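PDB 1WX1: nicotinate-nucleotide--dimethylbenzimidazole phosphoribosyltransferase from Thermus thermophilus HB8, which probably catalyses phosphoribosyl transfer from nicotinate mononucleotide to 5,6-dimethylbenzimidazole, yielding alpha-ribazole 5'-phosphate and nicotinate for cobalamin biosynthesis. Local coordinates for residues 52-57 against 99-104; 117-122 against 226-231; 275-280 against 295-300; 248-253 against 304-309. All blocks are in the same frame, centred on the assembly; numbering follows the deposited sequence.

Interaction 1 of 4, residues 52-57 against 99-104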
# COMPACT_ATOMS: atom_id res chain seq x y z
N ALA A 52 -12.45 -16.98 -8.13
CA ALA A 52 -12.92 -18.01 -9.06
C ALA A 52 -11.91 -19.15 -9.10
O ALA A 52 -10.71 -18.92 -9.22
CB ALA A 52 -13.12 -17.41 -10.45
N ALA A 53 -12.40 -20.39 -9.02
CA ALA A 53 -11.52 -21.54 -9.01
C ALA A 53 -11.91 -22.60 -10.03
O ALA A 53 -13.09 -22.87 -10.25
CB ALA A 53 -11.49 -22.17 -7.62
N ALA A 54 -10.90 -23.21 -10.64
CA ALA A 54 -11.10 -24.26 -11.62
C ALA A 54 -9.76 -24.94 -11.89
O ALA A 54 -8.71 -24.34 -11.68
CB ALA A 54 -11.67 -23.69 -12.92
N ASP A 55 -9.81 -26.18 -12.35
CA ASP A 55 -8.60 -26.90 -12.66
C ASP A 55 -8.25 -26.83 -14.13
O ASP A 55 -9.08 -26.47 -14.96
CB ASP A 55 -8.70 -28.34 -12.16
CG ASP A 55 -8.37 -28.45 -10.69
OD1 ASP A 55 -9.23 -28.91 -9.90
OD2 ASP A 55 -7.24 -28.05 -10.32
N HIS A 56 -7.00 -27.18 -14.44
CA HIS A 56 -6.49 -27.10 -15.80
C HIS A 56 -5.86 -28.40 -16.30
O HIS A 56 -5.01 -28.98 -15.63
CB HIS A 56 -5.44 -25.99 -15.86
CG HIS A 56 -5.96 -24.64 -15.47
ND1 HIS A 56 -6.28 -23.66 -16.39
CD2 HIS A 56 -6.27 -24.12 -14.25
CE1 HIS A 56 -6.75 -22.60 -15.76
NE2 HIS A 56 -6.75 -22.86 -14.46
N GLY A 57 -6.27 -28.84 -17.49
CA GLY A 57 -5.72 -30.06 -18.05
C GLY A 57 -4.25 -29.90 -18.42
O GLY A 57 -3.52 -30.88 -18.53
N LEU A 99 -16.07 -18.99 -5.95
CA LEU A 99 -16.88 -19.49 -7.04
C LEU A 99 -16.20 -20.69 -7.68
O LEU A 99 -15.07 -20.59 -8.17
CB LEU A 99 -17.08 -18.39 -8.09
CG LEU A 99 -17.64 -18.82 -9.46
CD1 LEU A 99 -19.09 -19.26 -9.31
CD2 LEU A 99 -17.54 -17.64 -10.44
N ASP A 100 -16.87 -21.83 -7.66
CA ASP A 100 -16.33 -23.03 -8.29
C ASP A 100 -16.94 -23.14 -9.68
O ASP A 100 -18.14 -23.38 -9.81
CB ASP A 100 -16.68 -24.30 -7.49
CG ASP A 100 -16.35 -25.59 -8.25
OD1 ASP A 100 -16.89 -26.66 -7.89
OD2 ASP A 100 -15.56 -25.54 -9.22
N VAL A 101 -16.14 -22.93 -10.71
CA VAL A 101 -16.64 -23.07 -12.08
C VAL A 101 -15.99 -24.27 -12.75
O VAL A 101 -16.31 -24.59 -13.89
CB VAL A 101 -16.37 -21.82 -12.96
CG1 VAL A 101 -17.40 -20.73 -12.64
CG2 VAL A 101 -14.95 -21.31 -12.76
N GLY A 102 -15.07 -24.95 -12.06
CA GLY A 102 -14.43 -26.10 -12.69
C GLY A 102 -13.38 -26.86 -11.90
O GLY A 102 -12.41 -27.37 -12.47
N VAL A 103 -13.55 -26.94 -10.59
CA VAL A 103 -12.60 -27.66 -9.76
C VAL A 103 -12.88 -29.17 -9.85
O VAL A 103 -14.03 -29.58 -9.95
CB VAL A 103 -12.73 -27.23 -8.27
CG1 VAL A 103 -11.89 -28.14 -7.40
CG2 VAL A 103 -12.27 -25.77 -8.11
N VAL A 104 -11.83 -29.98 -9.85
CA VAL A 104 -12.02 -31.43 -9.89
C VAL A 104 -12.42 -31.87 -8.48
O VAL A 104 -11.78 -31.49 -7.50
CB VAL A 104 -10.72 -32.18 -10.29
CG1 VAL A 104 -10.88 -33.67 -10.07
CG2 VAL A 104 -10.40 -31.91 -11.75
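With chi1 at -83°, D55 holds CG beside its own backbone nitrogen and anti to its carbonyl carbon, and from there the carboxylate meets V104. D55 OD1 accepts the V104 N-H through its anti lone pair, at 2.8 Å (D55 OD1 to V104 N) and almost straight at 176°. The two side chains cross at about a right angle, V104 CG2 lying 3.7 Å from D55 OD1, while D55 OD2 bonds to T71 of helix 70-79. D100 works within its own segment: CG stands anti to the backbone nitrogen (chi1 169°), and D100 OD2 takes V103 N at 2.8 Å in an Asx motif, while OD1 forms a salt bridge with K117.

The backbones join as the ends of parallel strands 47-54 and 94-100. A53 N donates to L99 O at 2.8 Å, and A53 O receives V101 N at 3.1 Å. G102 N makes a weak bond to the same oxygen. Between A53 and A54 the register slips by one residue, a beta bulge that pairs A54 with G102. D55 N then closes on G102 O at 2.9 Å, from above the carbonyl plane. Beside the bulge, A53 CB touches V103 CG2 at 3.7 Å.

Past the bulge, then, D55 OD1 accepts V104 N across the contact and D100 OD2 accepts V103 N within its segment, so these backbone N-H groups are satisfied by side-chain oxygens.

Interaction 2 of 4, residues 117-122 against 226-231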
# COMPACT_ATOMS: atom_id res chain seq x y z
N LYS A 117 -19.96 -25.49 -11.07
CA LYS A 117 -18.99 -26.28 -11.82
C LYS A 117 -19.48 -26.54 -13.24
O LYS A 117 -20.52 -27.17 -13.44
CB LYS A 117 -18.75 -27.61 -11.10
CG LYS A 117 -17.45 -28.31 -11.49
CD LYS A 117 -17.36 -29.72 -10.92
CE LYS A 117 -17.44 -29.75 -9.39
NZ LYS A 117 -16.26 -29.12 -8.72
N VAL A 118 -18.73 -26.04 -14.22
CA VAL A 118 -19.07 -26.21 -15.63
C VAL A 118 -18.63 -27.60 -16.09
O VAL A 118 -19.36 -28.30 -16.81
CB VAL A 118 -18.36 -25.13 -16.48
CG1 VAL A 118 -18.60 -25.39 -17.97
CG2 VAL A 118 -18.88 -23.75 -16.09
N ARG A 119 -17.44 -27.99 -15.66
CA ARG A 119 -16.87 -29.30 -15.98
C ARG A 119 -15.71 -29.49 -15.01
O ARG A 119 -15.24 -28.53 -14.40
CB ARG A 119 -16.37 -29.34 -17.42
CG ARG A 119 -15.49 -28.16 -17.82
CD ARG A 119 -15.04 -28.29 -19.28
NE ARG A 119 -14.07 -29.36 -19.46
CZ ARG A 119 -13.73 -29.89 -20.63
NH1 ARG A 119 -14.30 -29.45 -21.75
NH2 ARG A 119 -12.82 -30.86 -20.69
N PRO A 120 -15.26 -30.74 -14.83
CA PRO A 120 -14.15 -31.02 -13.91
C PRO A 120 -12.81 -30.62 -14.52
O PRO A 120 -12.03 -31.46 -14.95
CB PRO A 120 -14.27 -32.52 -13.68
CG PRO A 120 -14.74 -33.01 -15.02
CD PRO A 120 -15.81 -31.99 -15.38
N GLY A 121 -12.55 -29.32 -14.54
CA GLY A 121 -11.31 -28.82 -15.11
C GLY A 121 -11.37 -28.80 -16.63
O GLY A 121 -12.22 -29.44 -17.25
N THR A 122 -10.47 -28.04 -17.24
CA THR A 122 -10.42 -27.93 -18.69
C THR A 122 -9.61 -29.08 -19.29
O THR A 122 -8.94 -29.82 -18.58
CB THR A 122 -9.71 -26.65 -19.12
OG1 THR A 122 -8.43 -26.60 -18.47
CG2 THR A 122 -10.52 -25.41 -18.76
N GLY A 226 -7.85 -20.69 -22.97
CA GLY A 226 -7.84 -20.26 -21.59
C GLY A 226 -8.25 -21.25 -20.52
O GLY A 226 -8.05 -22.46 -20.66
N GLY A 227 -8.79 -20.71 -19.43
CA GLY A 227 -9.24 -21.51 -18.31
C GLY A 227 -10.64 -21.07 -17.89
O GLY A 227 -11.04 -19.93 -18.16
N LEU A 228 -11.37 -21.96 -17.24
CA LEU A 228 -12.73 -21.65 -16.81
C LEU A 228 -12.82 -20.49 -15.83
O LEU A 228 -13.70 -19.64 -15.96
CB LEU A 228 -13.37 -22.90 -16.19
CG LEU A 228 -13.63 -24.02 -17.21
CD1 LEU A 228 -13.65 -25.36 -16.50
CD2 LEU A 228 -14.96 -23.76 -17.93
N GLU A 229 -11.93 -20.46 -14.84
CA GLU A 229 -11.96 -19.40 -13.85
C GLU A 229 -11.52 -18.07 -14.47
O GLU A 229 -11.90 -17.00 -13.99
CB GLU A 229 -11.08 -19.75 -12.63
CG GLU A 229 -9.59 -19.48 -12.79
CD GLU A 229 -8.84 -20.62 -13.45
OE1 GLU A 229 -9.40 -21.24 -14.38
OE2 GLU A 229 -7.68 -20.87 -13.05
N LEU A 230 -10.72 -18.13 -15.53
CA LEU A 230 -10.28 -16.90 -16.19
C LEU A 230 -11.47 -16.26 -16.89
O LEU A 230 -11.63 -15.03 -16.89
CB LEU A 230 -9.15 -17.19 -17.20
CG LEU A 230 -7.90 -17.89 -16.66
CD1 LEU A 230 -6.83 -17.94 -17.75
CD2 LEU A 230 -7.36 -17.15 -15.44
N VAL A 231 -12.31 -17.09 -17.50
CA VAL A 231 -13.51 -16.61 -18.18
C VAL A 231 -14.51 -16.11 -17.13
O VAL A 231 -15.19 -15.11 -17.33
CB VAL A 231 -14.15 -17.73 -19.02
CG1 VAL A 231 -15.45 -17.26 -19.64
CG2 VAL A 231 -13.17 -18.18 -20.10
O HOH W 1 -6.88 -24.38 -18.97
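L228 sends its CB toward the loop 117-122, and its atoms can be followed outward one by one. CB leaves the first turn of helix 228-242, and chi1 of -68° puts CG anti to the carbonyl carbon. There L228 CG lies 3.7 Å from the methyl T122 CG2, as the two side chains slide past each other in opposite directions. At the fork the methyls part. L228 CD1 reaches R119 CG at 3.6 Å, the two side chains crossing at about a right angle, and also lies 3.9 Å from T122 CG2. L228 CD2 goes to V118, lying 3.9 Å from V118 CB and 4.0 Å from V118 CG1.

The arginine that offers its CG to this leucine is itself held: its chain bends at chi3 (-71°), R119 NE donates to G121 O at 2.9 Å, and NH1 pairs with E135 of helix 133-152. A water bridges T122 OG1 at 2.8 Å and G226 O, to which it donates, also at 2.8 Å; T122 OG1 is bonded to G57 N as well.

G226 follows helix 218-225 directly, and G227 takes the N-cap position of helix 228-242. The arrangement is thus a helix start in an alpha/beta fold: two consecutive helices are joined through G226 and G227, and the first residue after the N-cap packs its methyls against the loop after strand 113-115, an outermost strand of the parallel sheet within this chain.

Interaction 3 of 4, residues 275-280 against 295-300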
# COMPACT_ATOMS: atom_id res chain seq x y z
N GLY A 275 -4.23 -3.13 -8.63
CA GLY A 275 -3.88 -3.28 -7.23
C GLY A 275 -2.38 -3.36 -6.98
O GLY A 275 -1.85 -2.66 -6.12
N HIS A 276 -1.69 -4.21 -7.73
CA HIS A 276 -0.25 -4.36 -7.55
C HIS A 276 0.42 -4.88 -8.80
O HIS A 276 -0.22 -5.11 -9.83
CB HIS A 276 0.05 -5.32 -6.40
CG HIS A 276 -0.21 -6.75 -6.72
ND1 HIS A 276 0.66 -7.77 -6.38
CD2 HIS A 276 -1.26 -7.35 -7.36
CE1 HIS A 276 0.16 -8.92 -6.79
NE2 HIS A 276 -0.99 -8.70 -7.38
N LEU A 277 1.74 -5.05 -8.71
CA LEU A 277 2.52 -5.58 -9.81
C LEU A 277 3.07 -6.92 -9.33
O LEU A 277 3.88 -6.97 -8.39
CB LEU A 277 3.68 -4.65 -10.17
CG LEU A 277 4.58 -5.17 -11.31
CD1 LEU A 277 3.76 -5.35 -12.58
CD2 LEU A 277 5.73 -4.20 -11.54
N SER A 278 2.61 -7.99 -9.95
CA SER A 278 3.03 -9.34 -9.60
C SER A 278 4.46 -9.57 -10.07
O SER A 278 4.96 -8.84 -10.92
CB SER A 278 2.11 -10.37 -10.26
OG SER A 278 2.61 -11.69 -10.07
N ARG A 279 5.10 -10.59 -9.51
CA ARG A 279 6.47 -10.94 -9.90
C ARG A 279 6.40 -11.63 -11.26
O ARG A 279 7.40 -11.73 -11.97
CB ARG A 279 7.08 -11.89 -8.86
CG ARG A 279 8.54 -12.25 -9.10
CD ARG A 279 8.94 -13.37 -8.15
NE ARG A 279 8.52 -13.08 -6.78
CZ ARG A 279 8.32 -14.01 -5.84
NH1 ARG A 279 8.52 -15.29 -6.12
NH2 ARG A 279 7.91 -13.65 -4.64
N GLU A 280 5.21 -12.12 -11.63
CA GLU A 280 5.04 -12.78 -12.92
C GLU A 280 5.41 -11.80 -14.03
O GLU A 280 4.81 -10.74 -14.15
CB GLU A 280 3.59 -13.24 -13.10
CG GLU A 280 3.30 -14.58 -12.46
CD GLU A 280 3.87 -15.74 -13.27
OE1 GLU A 280 4.05 -16.84 -12.71
OE2 GLU A 280 4.13 -15.55 -14.48
N LEU A 295 -0.58 0.12 -7.95
CA LEU A 295 -0.54 0.87 -6.70
C LEU A 295 0.51 0.33 -5.75
O LEU A 295 1.19 1.09 -5.07
CB LEU A 295 -1.91 0.82 -6.02
CG LEU A 295 -2.99 1.69 -6.64
CD1 LEU A 295 -4.33 1.39 -6.00
CD2 LEU A 295 -2.62 3.14 -6.46
N LEU A 296 0.63 -1.00 -5.70
CA LEU A 296 1.59 -1.66 -4.82
C LEU A 296 2.61 -2.48 -5.60
O LEU A 296 2.33 -2.96 -6.70
CB LEU A 296 0.86 -2.60 -3.87
CG LEU A 296 -0.17 -2.01 -2.91
CD1 LEU A 296 -0.99 -3.13 -2.27
CD2 LEU A 296 0.54 -1.18 -1.86
N ASP A 297 3.79 -2.64 -5.02
CA ASP A 297 4.85 -3.45 -5.61
C ASP A 297 5.56 -4.10 -4.43
O ASP A 297 6.54 -3.56 -3.91
CB ASP A 297 5.84 -2.60 -6.40
CG ASP A 297 6.78 -3.44 -7.24
OD1 ASP A 297 7.00 -4.62 -6.87
OD2 ASP A 297 7.30 -2.94 -8.26
N LEU A 298 5.05 -5.25 -4.01
CA LEU A 298 5.61 -5.96 -2.86
C LEU A 298 6.22 -7.31 -3.23
O LEU A 298 6.45 -8.14 -2.36
CB LEU A 298 4.52 -6.14 -1.81
CG LEU A 298 3.90 -4.85 -1.26
CD1 LEU A 298 2.62 -5.18 -0.49
CD2 LEU A 298 4.90 -4.12 -0.38
N ASP A 299 6.47 -7.51 -4.52
CA ASP A 299 7.06 -8.75 -5.02
C ASP A 299 6.19 -9.96 -4.69
O ASP A 299 6.69 -11.05 -4.40
CB ASP A 299 8.47 -8.93 -4.45
CG ASP A 299 9.19 -10.13 -5.03
OD1 ASP A 299 9.08 -10.36 -6.26
OD2 ASP A 299 9.88 -10.84 -4.27
N LEU A 300 4.87 -9.76 -4.74
CA LEU A 300 3.93 -10.84 -4.46
C LEU A 300 3.81 -11.74 -5.69
O LEU A 300 3.91 -11.28 -6.82
CB LEU A 300 2.55 -10.26 -4.12
CG LEU A 300 2.50 -9.26 -2.96
CD1 LEU A 300 1.07 -8.75 -2.79
CD2 LEU A 300 2.98 -9.92 -1.67
O HOH W 2 3.40 -7.07 -5.62
O HOH W 3 6.33 -6.90 -7.55
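R279 and D299 approach obliquely, guanidinium and carboxylate planes 41° apart, and the arginine takes hold side-on with two nitrogens. Its CG stands anti to the backbone nitrogen (chi1 -175°), and the chain bends at chi3. R279 NE forms a salt bridge with D299 OD1 at 2.8 Å, approaching from above the carboxylate plane, while R279 NH2 bonds to the backbone oxygen D299 O at 2.9 Å. The same NH2 also bonds to R21 O of the second subunit. Beside it R279 N donates to L300 O at 3.0 Å.

The H276 ring and L300 cross at a slant: H276 ND1 lies 3.7 Å from L300 CD1, and H276 CE1 3.8 Å from L300 CB. At the ring's edge, in its plane, a water sits 2.9 Å from H276 ND1; it donates to L277 O and accepts from L298 N and L300 N. L277 and D297 run side by side, pointing the same way. Further back, L296 N bonds to G275 O at 3.0 Å and L277 N to L296 O at 3.0 Å.

Backbone bonds thus join the contact at both ends, waters bridge L277 O to the other segment, and an ion pair is added beside R279, whose guanidinium has a second partner across the dimer interface.

Interaction 4 of 4, residues 248-253 against 304-309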
# COMPACT_ATOMS: atom_id res chain seq x y z
N VAL A 248 -10.89 -3.63 -8.98
CA VAL A 248 -9.48 -3.77 -8.65
C VAL A 248 -8.86 -5.05 -9.21
O VAL A 248 -9.38 -6.15 -9.02
CB VAL A 248 -9.27 -3.75 -7.12
CG1 VAL A 248 -7.79 -3.65 -6.80
CG2 VAL A 248 -10.05 -2.60 -6.50
N LEU A 249 -7.74 -4.88 -9.91
CA LEU A 249 -7.02 -6.01 -10.51
C LEU A 249 -6.06 -6.64 -9.52
O LEU A 249 -5.48 -5.96 -8.67
CB LEU A 249 -6.20 -5.53 -11.71
CG LEU A 249 -6.94 -4.97 -12.93
CD1 LEU A 249 -5.91 -4.49 -13.95
CD2 LEU A 249 -7.84 -6.05 -13.52
N ASP A 250 -5.90 -7.96 -9.64
CA ASP A 250 -4.97 -8.68 -8.80
C ASP A 250 -3.75 -9.01 -9.67
O ASP A 250 -3.21 -8.13 -10.34
CB ASP A 250 -5.59 -9.97 -8.24
CG ASP A 250 -4.67 -10.67 -7.25
OD1 ASP A 250 -4.05 -9.96 -6.44
OD2 ASP A 250 -4.58 -11.92 -7.27
N GLY A 251 -3.36 -10.28 -9.69
CA GLY A 251 -2.19 -10.68 -10.46
C GLY A 251 -2.36 -11.05 -11.92
O GLY A 251 -3.32 -10.65 -12.57
N PHE A 252 -1.41 -11.84 -12.43
CA PHE A 252 -1.37 -12.26 -13.82
C PHE A 252 -2.63 -12.98 -14.34
O PHE A 252 -3.21 -12.56 -15.35
CB PHE A 252 -0.11 -13.12 -14.04
CG PHE A 252 0.18 -13.47 -15.47
CD1 PHE A 252 0.34 -14.81 -15.86
CD2 PHE A 252 0.31 -12.48 -16.44
CE1 PHE A 252 0.64 -15.14 -17.18
CE2 PHE A 252 0.61 -12.81 -17.77
CZ PHE A 252 0.77 -14.14 -18.14
N PRO A 253 -3.07 -14.06 -13.67
CA PRO A 253 -4.27 -14.76 -14.14
C PRO A 253 -5.52 -13.89 -14.05
O PRO A 253 -6.34 -13.86 -14.97
CB PRO A 253 -4.33 -15.99 -13.22
CG PRO A 253 -2.88 -16.23 -12.87
CD PRO A 253 -2.40 -14.82 -12.60
N GLU A 304 -4.97 -15.33 -5.85
CA GLU A 304 -6.11 -15.42 -4.93
C GLU A 304 -6.84 -14.08 -4.77
O GLU A 304 -7.85 -14.00 -4.08
CB GLU A 304 -5.67 -15.87 -3.53
CG GLU A 304 -5.03 -17.24 -3.43
CD GLU A 304 -4.56 -17.56 -2.00
OE1 GLU A 304 -5.02 -16.89 -1.04
OE2 GLU A 304 -3.74 -18.48 -1.84
N GLY A 305 -6.32 -13.03 -5.40
CA GLY A 305 -6.92 -11.71 -5.25
C GLY A 305 -6.22 -10.93 -4.14
O GLY A 305 -6.64 -9.82 -3.79
N THR A 306 -5.14 -11.50 -3.61
CA THR A 306 -4.40 -10.89 -2.52
C THR A 306 -3.92 -9.47 -2.77
O THR A 306 -4.10 -8.59 -1.92
CB THR A 306 -3.17 -11.73 -2.11
OG1 THR A 306 -2.37 -12.00 -3.26
CG2 THR A 306 -3.61 -13.05 -1.47
N GLY A 307 -3.29 -9.25 -3.92
CA GLY A 307 -2.78 -7.92 -4.23
C GLY A 307 -3.89 -6.90 -4.36
O GLY A 307 -3.76 -5.76 -3.89
N ALA A 308 -5.00 -7.30 -4.98
CA ALA A 308 -6.13 -6.41 -5.15
C ALA A 308 -6.72 -6.00 -3.80
O ALA A 308 -7.04 -4.83 -3.59
CB ALA A 308 -7.21 -7.09 -5.99
N VAL A 309 -6.86 -6.97 -2.90
CA VAL A 309 -7.43 -6.70 -1.58
C VAL A 309 -6.52 -5.80 -0.74
O VAL A 309 -7.00 -4.93 -0.01
CB VAL A 309 -7.72 -8.03 -0.84
CG1 VAL A 309 -8.10 -7.76 0.61
CG2 VAL A 309 -8.86 -8.76 -1.54
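A helix start here meets the residue just after a strand of the parallel sheet, close to E304, the predicted proton acceptor: D250, following strand 247-249, receives G305, G307 and A308 at the beginning of helix 306-321. Its chi1 of -174°, anti to the backbone nitrogen, places CG toward the start of the helix. D250 OD2 accepts G305 N at 2.8 Å, the donor standing well above the carboxylate plane. D250 OD1 accepts A308 N at 3.2 Å on its anti side, 28° out of the plane, and G307 N lies 2.7 Å from D250 OD1 in a weak, bent bond. Three backbone N-H groups of one helix start thus converge on one carboxylate.

G305, at the N-cap position, has a positive phi of 95°, at which a CB would be jammed against the carbonyl oxygen of E304. D250 CG lies 3.2 Å from G305 CA. A308 CB packs 3.4 Å from L249 O, and V248 CG1 makes an apolar contact of 3.6 Å with A308 CB.

The CB of E304 points away from the 248-253 segment; its OE1 bonds to I85 N of helix 84-91 and its backbone N to D162 OD1. A159 of strand 157-163 touches V248 and A308, helix 84-91 touches T306 and V309, and H276 touches D250.

Interactions 1, 2 and 4 are buried, whereas interaction 3 is partly open and reaches the second subunit. Interactions 1 and 4 both involve the ends of strands in the same parallel sheet, about 17 Å apart between centres, and each uses an aspartate to accept backbone N-H groups, at a bulge in one and a helix start in the other. Interaction 2 is mostly apolar, yet it touches interaction 1 through polar bonds, H56 to E229 and K117 to V103 O. Interaction 3 is nested in the loop closed by interaction 4, and G275 N to L249 O joins them. It alone has a salt bridge across its two segments; bridging water it shares with interaction 2.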